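Local coordinates for protein dUTPase (Streptococcus mutans, PDB 3H6X) that probably hydrolyses dUTP to dUMP and diphosphate, working as a trimer of subunits built on a jelly-roll beta-barrel, at residues Y30-A35 with V48-K53; I99-K104 with E117-G122. All blocks are in the same frame, centred on the assembly; numbering follows the deposited sequence.

Contact 1 of 2, residues Y30-A35 with V48-K53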
ATOM      1  N   TYR B  30      -7.198   0.003 -12.777  1.00  5.29           N
ATOM      2  CA  TYR B  30      -7.008  -0.498 -14.139  1.00  5.50           C
ATOM      3  C   TYR B  30      -6.164  -1.742 -14.043  1.00  7.15           C
ATOM      4  O   TYR B  30      -5.108  -1.729 -13.424  1.00  7.00           O
ATOM      5  CB  TYR B  30      -6.276   0.554 -14.991  1.00  6.74           C
ATOM      6  CG  TYR B  30      -7.174   1.723 -15.300  1.00  5.81           C
ATOM      7  CD1 TYR B  30      -7.295   2.783 -14.410  1.00  6.47           C
ATOM      8  CD2 TYR B  30      -7.942   1.745 -16.466  1.00  7.75           C
ATOM      9  CE1 TYR B  30      -8.158   3.835 -14.671  1.00  7.30           C
ATOM     10  CE2 TYR B  30      -8.805   2.794 -16.737  1.00  7.23           C
ATOM     11  CZ  TYR B  30      -8.906   3.830 -15.833  1.00  7.45           C
ATOM     12  OH  TYR B  30      -9.753   4.875 -16.083  1.00  7.40           O
ATOM     13  N   ASP B  31      -6.625  -2.833 -14.649  1.00  7.49           N
ATOM     14  CA  ASP B  31      -5.927  -4.109 -14.460  1.00  8.18           C
ATOM     15  C   ASP B  31      -4.792  -4.269 -15.466  1.00  9.61           C
ATOM     16  O   ASP B  31      -5.035  -4.433 -16.659  1.00 11.31           O
ATOM     17  CB  ASP B  31      -6.918  -5.273 -14.560  1.00 12.06           C
ATOM     18  CG  ASP B  31      -7.952  -5.252 -13.433  1.00 13.90           C
ATOM     19  OD1 ASP B  31      -7.553  -5.065 -12.263  1.00 15.94           O
ATOM     20  OD2 ASP B  31      -9.149  -5.450 -13.717  1.00 18.76           O
ATOM     21  N   LEU B  32      -3.557  -4.225 -14.967  1.00  6.23           N
ATOM     22  CA  LEU B  32      -2.379  -4.451 -15.797  1.00  5.56           C
ATOM     23  C   LEU B  32      -2.138  -5.952 -15.948  1.00  7.31           C
ATOM     24  O   LEU B  32      -2.448  -6.743 -15.052  1.00  7.07           O
ATOM     25  CB  LEU B  32      -1.140  -3.753 -15.196  1.00  5.42           C
ATOM     26  CG  LEU B  32      -1.042  -2.241 -15.425  1.00  7.04           C
ATOM     27  CD1 LEU B  32      -1.976  -1.474 -14.503  1.00  8.53           C
ATOM     28  CD2 LEU B  32       0.397  -1.786 -15.191  1.00  5.63           C
ATOM     29  N   LYS B  33      -1.595  -6.340 -17.095  1.00  6.19           N
ATOM     30  CA  LYS B  33      -1.468  -7.754 -17.435  1.00  8.20           C
ATOM     31  C   LYS B  33      -0.012  -8.137 -17.658  1.00  9.00           C
ATOM     32  O   LYS B  33       0.837  -7.275 -17.855  1.00  8.38           O
ATOM     33  CB  LYS B  33      -2.272  -8.049 -18.700  1.00  6.91           C
ATOM     34  CG  LYS B  33      -3.791  -7.971 -18.492  1.00  9.06           C
ATOM     35  CD  LYS B  33      -4.542  -8.055 -19.822  1.00 11.46           C
ATOM     36  CE  LYS B  33      -6.052  -8.139 -19.577  1.00 15.82           C
ATOM     37  NZ  LYS B  33      -6.813  -8.143 -20.869  1.00 20.86           N
ATOM     38  N   VAL B  34       0.254  -9.444 -17.603  1.00  6.64           N
ATOM     39  CA  VAL B  34       1.575 -10.000 -17.837  1.00  7.55           C
ATOM     40  C   VAL B  34       1.884  -9.965 -19.323  1.00  7.44           C
ATOM     41  O   VAL B  34       1.118 -10.487 -20.108  1.00  9.97           O
ATOM     42  CB  VAL B  34       1.617 -11.455 -17.302  1.00  8.31           C
ATOM     43  CG1 VAL B  34       2.944 -12.109 -17.645  1.00  9.28           C
ATOM     44  CG2 VAL B  34       1.387 -11.447 -15.777  1.00  8.85           C
ATOM     45  N   ALA B  35       3.000  -9.343 -19.714  1.00  6.97           N
ATOM     46  CA  ALA B  35       3.245  -9.071 -21.142  1.00  8.69           C
ATOM     47  C   ALA B  35       3.752 -10.305 -21.885  1.00 10.64           C
ATOM     48  O   ALA B  35       3.530 -10.479 -23.082  1.00 11.63           O
ATOM     49  CB  ALA B  35       4.240  -7.944 -21.300  1.00  9.09           C
ATOM     50  N   VAL B  48       8.059  -8.652 -13.250  1.00  7.57           N
ATOM     51  CA  VAL B  48       7.177  -9.166 -14.292  1.00  8.39           C
ATOM     52  C   VAL B  48       6.814  -7.998 -15.230  1.00  8.16           C
ATOM     53  O   VAL B  48       6.252  -7.003 -14.778  1.00  7.78           O
ATOM     54  CB  VAL B  48       5.917  -9.759 -13.653  1.00  7.08           C
ATOM     55  CG1 VAL B  48       4.936 -10.295 -14.717  1.00  8.23           C
ATOM     56  CG2 VAL B  48       6.321 -10.861 -12.656  1.00  7.80           C
ATOM     57  N   PRO B  49       7.116  -8.130 -16.530  1.00  7.56           N
ATOM     58  CA  PRO B  49       6.773  -7.068 -17.481  1.00  9.12           C
ATOM     59  C   PRO B  49       5.288  -6.974 -17.740  1.00  6.44           C
ATOM     60  O   PRO B  49       4.583  -7.956 -17.789  1.00  6.23           O
ATOM     61  CB  PRO B  49       7.476  -7.520 -18.772  1.00  8.15           C
ATOM     62  CG  PRO B  49       7.481  -9.016 -18.674  1.00  9.95           C
ATOM     63  CD  PRO B  49       7.683  -9.314 -17.206  1.00 10.66           C
ATOM     64  N   THR B  50       4.843  -5.744 -17.965  1.00  4.89           N
ATOM     65  CA  THR B  50       3.459  -5.425 -18.076  1.00  6.60           C
ATOM     66  C   THR B  50       3.189  -4.918 -19.517  1.00  5.97           C
ATOM     67  O   THR B  50       2.050  -4.867 -19.988  1.00  6.32           O
ATOM     68  CB  THR B  50       3.336  -4.376 -16.983  1.00 16.83           C
ATOM     69  OG1 THR B  50       2.581  -4.833 -15.853  1.00 13.04           O
ATOM     70  CG2 THR B  50       3.121  -3.032 -17.464  1.00  3.16           C
ATOM     71  N   GLY B  51       4.260  -4.580 -20.233  1.00  5.45           N
ATOM     72  CA  GLY B  51       4.139  -4.144 -21.623  1.00  6.88           C
ATOM     73  C   GLY B  51       3.665  -2.714 -21.838  1.00  7.05           C
ATOM     74  O   GLY B  51       3.608  -2.240 -22.982  1.00  6.44           O
ATOM     75  N   VAL B  52       3.373  -2.002 -20.748  1.00  5.37           N
ATOM     76  CA  VAL B  52       2.839  -0.644 -20.872  1.00  5.41           C
ATOM     77  C   VAL B  52       3.614   0.420 -20.095  1.00  5.90           C
ATOM     78  O   VAL B  52       4.367   0.114 -19.174  1.00  5.44           O
ATOM     79  CB  VAL B  52       1.346  -0.580 -20.454  1.00  5.44           C
ATOM     80  CG1 VAL B  52       0.486  -1.470 -21.367  1.00  7.39           C
ATOM     81  CG2 VAL B  52       1.163  -0.941 -18.981  1.00  6.70           C
ATOM     82  N   LYS B  53       3.447   1.669 -20.526  1.00  4.76           N
ATOM     83  CA  LYS B  53       3.951   2.834 -19.805  1.00  5.30           C
ATOM     84  C   LYS B  53       2.754   3.728 -19.518  1.00  6.85           C
ATOM     85  O   LYS B  53       1.689   3.545 -20.105  1.00  5.91           O
ATOM     86  CB  LYS B  53       4.981   3.585 -20.655  1.00  6.25           C
ATOM     87  CG  LYS B  53       4.486   3.889 -22.076  1.00  7.32           C
ATOM     88  CD  LYS B  53       5.617   4.467 -22.958  1.00  8.38           C
ATOM     89  CE  LYS B  53       5.106   4.743 -24.375  1.00  9.31           C
ATOM     90  NZ  LYS B  53       6.243   5.128 -25.314  1.00 10.85           N
TER
HETATM   91  O   HOH W   1      -0.616  -4.557 -19.062  1.00  6.76           O
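Lys-33 and Thr-50 share water 1, which accepts from Lys-33 N at 2.8 Å and lies 2.8 Å from Thr-50 O, probably donating to it, though other acceptors compete. The direct bond lies just beyond the end of strand 30-33: Ala-35 N reaches Pro-49 O at 2.9 Å (159° at the hydrogen), from above the carbonyl plane. Lys-33 O adds a CA-H...O contact with Thr-50 CA at 3.2 Å. These contacts link the end of the 30-35 segment to the irregular backbone at Thr-50 and Gly-51. Ala-35 CB lies 3.5 Å from Gly-51 N, and Gly-51 has a positive phi. Around this seam the packing is apolar. Both methyls of Val-34 meet CG1 of Val-48, CG2 the closer at 3.9 Å, while Leu-32 CD2 rests against Val-52 CG2 at 4.0 Å. Thr-50 also presents its side chain to Leu-32, but an eclipsed chi1 of -110° and a buried OG1 lacking any hydrogen-bond partner make its placement doubtful. Strand 118-126 pairs with strand 30-33, Phe-7 of strand 6-9 covers Leu-32 and Val-52, and Thr-38 and Ile-40 of strand 38-40 cover Val-48.

Contact 2 of 2, residues I99-K104 with E117-G122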
ATOM      1  N   ILE B  99       6.476  -0.406 -17.196  1.00  5.17           N
ATOM      2  CA  ILE B  99       6.087  -0.741 -15.838  1.00  6.61           C
ATOM      3  C   ILE B  99       6.272  -2.236 -15.584  1.00  5.77           C
ATOM      4  O   ILE B  99       5.828  -3.059 -16.379  1.00  6.50           O
ATOM      5  CB  ILE B  99       4.611  -0.363 -15.609  1.00  6.03           C
ATOM      6  CG1 ILE B  99       4.448   1.163 -15.655  1.00  5.79           C
ATOM      7  CG2 ILE B  99       4.101  -0.930 -14.267  1.00  7.46           C
ATOM      8  CD1 ILE B  99       3.005   1.597 -15.805  1.00  6.94           C
ATOM      9  N   PHE B 100       7.016  -2.563 -14.524  1.00  7.46           N
ATOM     10  CA  PHE B 100       7.183  -3.938 -14.054  1.00  7.45           C
ATOM     11  C   PHE B 100       6.533  -4.094 -12.689  1.00  8.84           C
ATOM     12  O   PHE B 100       6.544  -3.153 -11.882  1.00 11.37           O
ATOM     13  CB  PHE B 100       8.665  -4.289 -13.911  1.00  9.21           C
ATOM     14  CG  PHE B 100       9.393  -4.436 -15.215  1.00  9.56           C
ATOM     15  CD1 PHE B 100       9.852  -3.317 -15.890  1.00 11.29           C
ATOM     16  CD2 PHE B 100       9.647  -5.698 -15.750  1.00  9.13           C
ATOM     17  CE1 PHE B 100      10.535  -3.448 -17.101  1.00 11.04           C
ATOM     18  CE2 PHE B 100      10.341  -5.836 -16.932  1.00 12.26           C
ATOM     19  CZ  PHE B 100      10.774  -4.710 -17.620  1.00 11.60           C
ATOM     20  N   ALA B 101       5.991  -5.283 -12.435  1.00  6.76           N
ATOM     21  CA  ALA B 101       5.482  -5.648 -11.109  1.00  7.84           C
ATOM     22  C   ALA B 101       6.481  -6.582 -10.419  1.00  7.29           C
ATOM     23  O   ALA B 101       6.806  -7.646 -10.939  1.00  8.63           O
ATOM     24  CB  ALA B 101       4.128  -6.333 -11.252  1.00  9.51           C
ATOM     25  N   GLN B 102       6.998  -6.170  -9.271  1.00  6.88           N
ATOM     26  CA  GLN B 102       7.987  -6.969  -8.544  1.00  8.03           C
ATOM     27  C   GLN B 102       7.286  -8.016  -7.674  1.00  8.21           C
ATOM     28  O   GLN B 102       6.809  -7.703  -6.580  1.00  7.71           O
ATOM     29  CB  GLN B 102       8.840  -6.033  -7.683  1.00  8.77           C
ATOM     30  CG  GLN B 102      10.158  -6.633  -7.198  1.00 12.44           C
ATOM     31  CD  GLN B 102      10.937  -5.672  -6.313  1.00 16.27           C
ATOM     32  OE1 GLN B 102      10.885  -4.451  -6.487  1.00 18.91           O
ATOM     33  NE2 GLN B 102      11.656  -6.227  -5.341  1.00 17.73           N
HETATM   34  N   MSE B 103       7.209  -9.247  -8.179  1.00  6.83           N
HETATM   35  CA  MSE B 103       6.383 -10.285  -7.544  1.00  6.54           C
HETATM   36  C   MSE B 103       7.275 -11.329  -6.875  1.00  8.42           C
HETATM   37  O   MSE B 103       8.295 -11.740  -7.447  1.00  9.86           O
HETATM   38  CB  MSE B 103       5.509 -10.975  -8.580  1.00  7.76           C
HETATM   39  CG  MSE B 103       4.695 -10.041  -9.449  1.00  7.99           C
HETATM   40 SE   MSE B 103       3.417  -9.027  -8.381  0.85  9.73          SE
HETATM   41  CE  MSE B 103       2.399 -10.514  -7.630  1.00 10.49           C
ATOM     42  N   LYS B 104       6.890 -11.739  -5.670  1.00  7.72           N
ATOM     43  CA  LYS B 104       7.587 -12.808  -4.960  1.00  7.59           C
ATOM     44  C   LYS B 104       6.709 -14.047  -4.884  1.00  8.91           C
ATOM     45  O   LYS B 104       5.521 -13.966  -4.588  1.00  7.19           O
ATOM     46  CB  LYS B 104       7.980 -12.380  -3.540  1.00  8.72           C
ATOM     47  CG  LYS B 104       8.707 -13.509  -2.792  1.00 10.42           C
ATOM     48  CD  LYS B 104       9.318 -13.038  -1.485  1.00 16.05           C
ATOM     49  CE  LYS B 104       9.867 -14.226  -0.704  1.00 18.33           C
ATOM     50  NZ  LYS B 104      10.581 -13.768   0.532  1.00 19.15           N
ATOM     51  N   GLU B 117      -2.414 -12.638 -18.347  1.00 10.12           N
ATOM     52  CA  GLU B 117      -2.991 -12.776 -17.008  1.00 10.64           C
ATOM     53  C   GLU B 117      -2.915 -11.446 -16.271  1.00  9.37           C
ATOM     54  O   GLU B 117      -1.904 -10.749 -16.352  1.00 10.59           O
ATOM     55  CB  GLU B 117      -2.260 -13.846 -16.189  1.00 14.46           C
ATOM     56  CG  GLU B 117      -2.663 -15.276 -16.518  1.00 23.68           C
ATOM     57  CD  GLU B 117      -1.969 -16.314 -15.635  1.00 26.50           C
ATOM     58  OE1 GLU B 117      -1.081 -15.958 -14.843  1.00 29.08           O
ATOM     59  OE2 GLU B 117      -2.324 -17.502 -15.732  1.00 44.07           O
ATOM     60  N   ARG B 118      -3.977 -11.084 -15.554  1.00  8.30           N
ATOM     61  CA  ARG B 118      -3.953  -9.835 -14.794  1.00  8.12           C
ATOM     62  C   ARG B 118      -3.078  -9.997 -13.557  1.00  9.96           C
ATOM     63  O   ARG B 118      -3.131 -11.016 -12.875  1.00 11.95           O
ATOM     64  CB  ARG B 118      -5.380  -9.418 -14.424  1.00  9.51           C
ATOM     65  CG  ARG B 118      -6.220  -9.113 -15.653  1.00  9.43           C
ATOM     66  CD  ARG B 118      -7.637  -8.743 -15.263  1.00 13.35           C
ATOM     67  NE  ARG B 118      -8.414  -9.916 -14.870  1.00 14.15           N
ATOM     68  CZ  ARG B 118      -9.614  -9.842 -14.307  1.00 19.73           C
ATOM     69  NH1 ARG B 118     -10.169  -8.650 -14.091  1.00 14.21           N
ATOM     70  NH2 ARG B 118     -10.256 -10.958 -13.972  1.00 13.06           N
ATOM     71  N   VAL B 119      -2.265  -8.997 -13.268  1.00  6.60           N
ATOM     72  CA  VAL B 119      -1.238  -9.155 -12.232  1.00  7.76           C
ATOM     73  C   VAL B 119      -1.285  -8.064 -11.156  1.00  8.15           C
ATOM     74  O   VAL B 119      -1.118  -8.357  -9.976  1.00  7.16           O
ATOM     75  CB  VAL B 119       0.191  -9.300 -12.842  1.00  7.51           C
ATOM     76  CG1 VAL B 119       0.622  -8.018 -13.589  1.00  8.65           C
ATOM     77  CG2 VAL B 119       1.203  -9.683 -11.752  1.00  9.37           C
ATOM     78  N   VAL B 120      -1.521  -6.813 -11.551  1.00  6.00           N
ATOM     79  CA  VAL B 120      -1.670  -5.761 -10.552  1.00  5.16           C
ATOM     80  C   VAL B 120      -2.765  -4.798 -10.995  1.00  6.80           C
ATOM     81  O   VAL B 120      -3.192  -4.849 -12.144  1.00  7.90           O
ATOM     82  CB  VAL B 120      -0.364  -4.952 -10.298  1.00  6.27           C
ATOM     83  CG1 VAL B 120       0.711  -5.828  -9.646  1.00  8.12           C
ATOM     84  CG2 VAL B 120       0.134  -4.348 -11.590  1.00  7.01           C
ATOM     85  N   GLN B 121      -3.263  -3.968 -10.084  1.00  6.43           N
ATOM     86  CA  GLN B 121      -4.206  -2.926 -10.484  1.00  6.15           C
ATOM     87  C   GLN B 121      -3.598  -1.546 -10.281  1.00  7.15           C
ATOM     88  O   GLN B 121      -2.946  -1.286  -9.278  1.00 10.12           O
ATOM     89  CB  GLN B 121      -5.510  -3.046  -9.717  1.00  8.57           C
ATOM     90  CG  GLN B 121      -5.374  -3.024  -8.226  1.00  8.51           C
ATOM     91  CD  GLN B 121      -6.674  -3.450  -7.538  1.00 14.21           C
ATOM     92  OE1 GLN B 121      -7.735  -2.975  -7.892  1.00 14.80           O
ATOM     93  NE2 GLN B 121      -6.582  -4.348  -6.565  1.00 11.96           N
ATOM     94  N   GLY B 122      -3.795  -0.664 -11.252  1.00  5.92           N
ATOM     95  CA  GLY B 122      -3.223   0.668 -11.165  1.00  5.73           C
ATOM     96  C   GLY B 122      -4.299   1.719 -10.915  1.00  6.76           C
ATOM     97  O   GLY B 122      -5.339   1.718 -11.573  1.00  7.28           O
TER
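Neither a ring nor any other flat side chain takes part where Ala-101 and Met-103 meet Val-119 and Val-120; the faces that touch are made of methyl groups and one selenium. Ala-101 CB comes closest, 3.8 Å from Val-120 CG1, with Val-119 CG2 marginal at 4.5 Å. Met-103, modelled as selenomethionine, runs alongside Val-119 in the opposite sense: its SE lies 4.1 Å from Val-119 CG2, and its CG is almost as near to that methyl at 4.2 Å. The chain is bent at both chi2 (-63°) and chi3, and the first of these bends sets the selenium against both valines, with Val-120 CG1 at 4.4 Å the farther. With CG2 anti to its backbone N (chi1, measured to CG1, is 64°), Val-119 offers that methyl to the SE and CG of Met-103.

Val-119 and Val-120, though successive, both direct CB at strand 100-104 because a classic beta bulge sits here. Val-119 has a helix-like psi of -40°, Val-120 is fully extended, and both hydrogen-bond through their backbones to Leu-32 of the adjacent strand. The axes of segments 100-104 and 118-122 come within 8.2 Å, their directions well off antiparallel, so the two strands face each other through side chains as layers of a jelly roll and do not pair. Asn-70 of helix 69-74 donates to Val-119 O at the bulge. Strand 45-49 borders strand 100-105, with Met-103 touching Val-48, while strands 30-33 and 60-66 flank strand 118-126.

In the fold
Contacts 1 and 2 have centres about 6 Å apart and are built from two pairs of neighbouring strands. Tyr-30 O meets Gly-122 N at 2.8 Å, probably a hydrogen bond, between strands 30-33 and 118-126; Val-48 N and Ala-101 O, likewise 2.8 Å apart, probably join strands 45-49 and 100-105. Each contact therefore spans the same two sheets, contact 1 at the irregularity around Thr-50 and Gly-51 and contact 2 through the interior. Tyr-30, Asp-31 and Leu-32 fall in the first conserved motif of trimeric dUTPases, whose active sites form between subunits. Tyr-30 OH also bonds Ile-130 N of the second subunit, and Gln-121 packs on Val-84 there, so both contacts border a subunit interface.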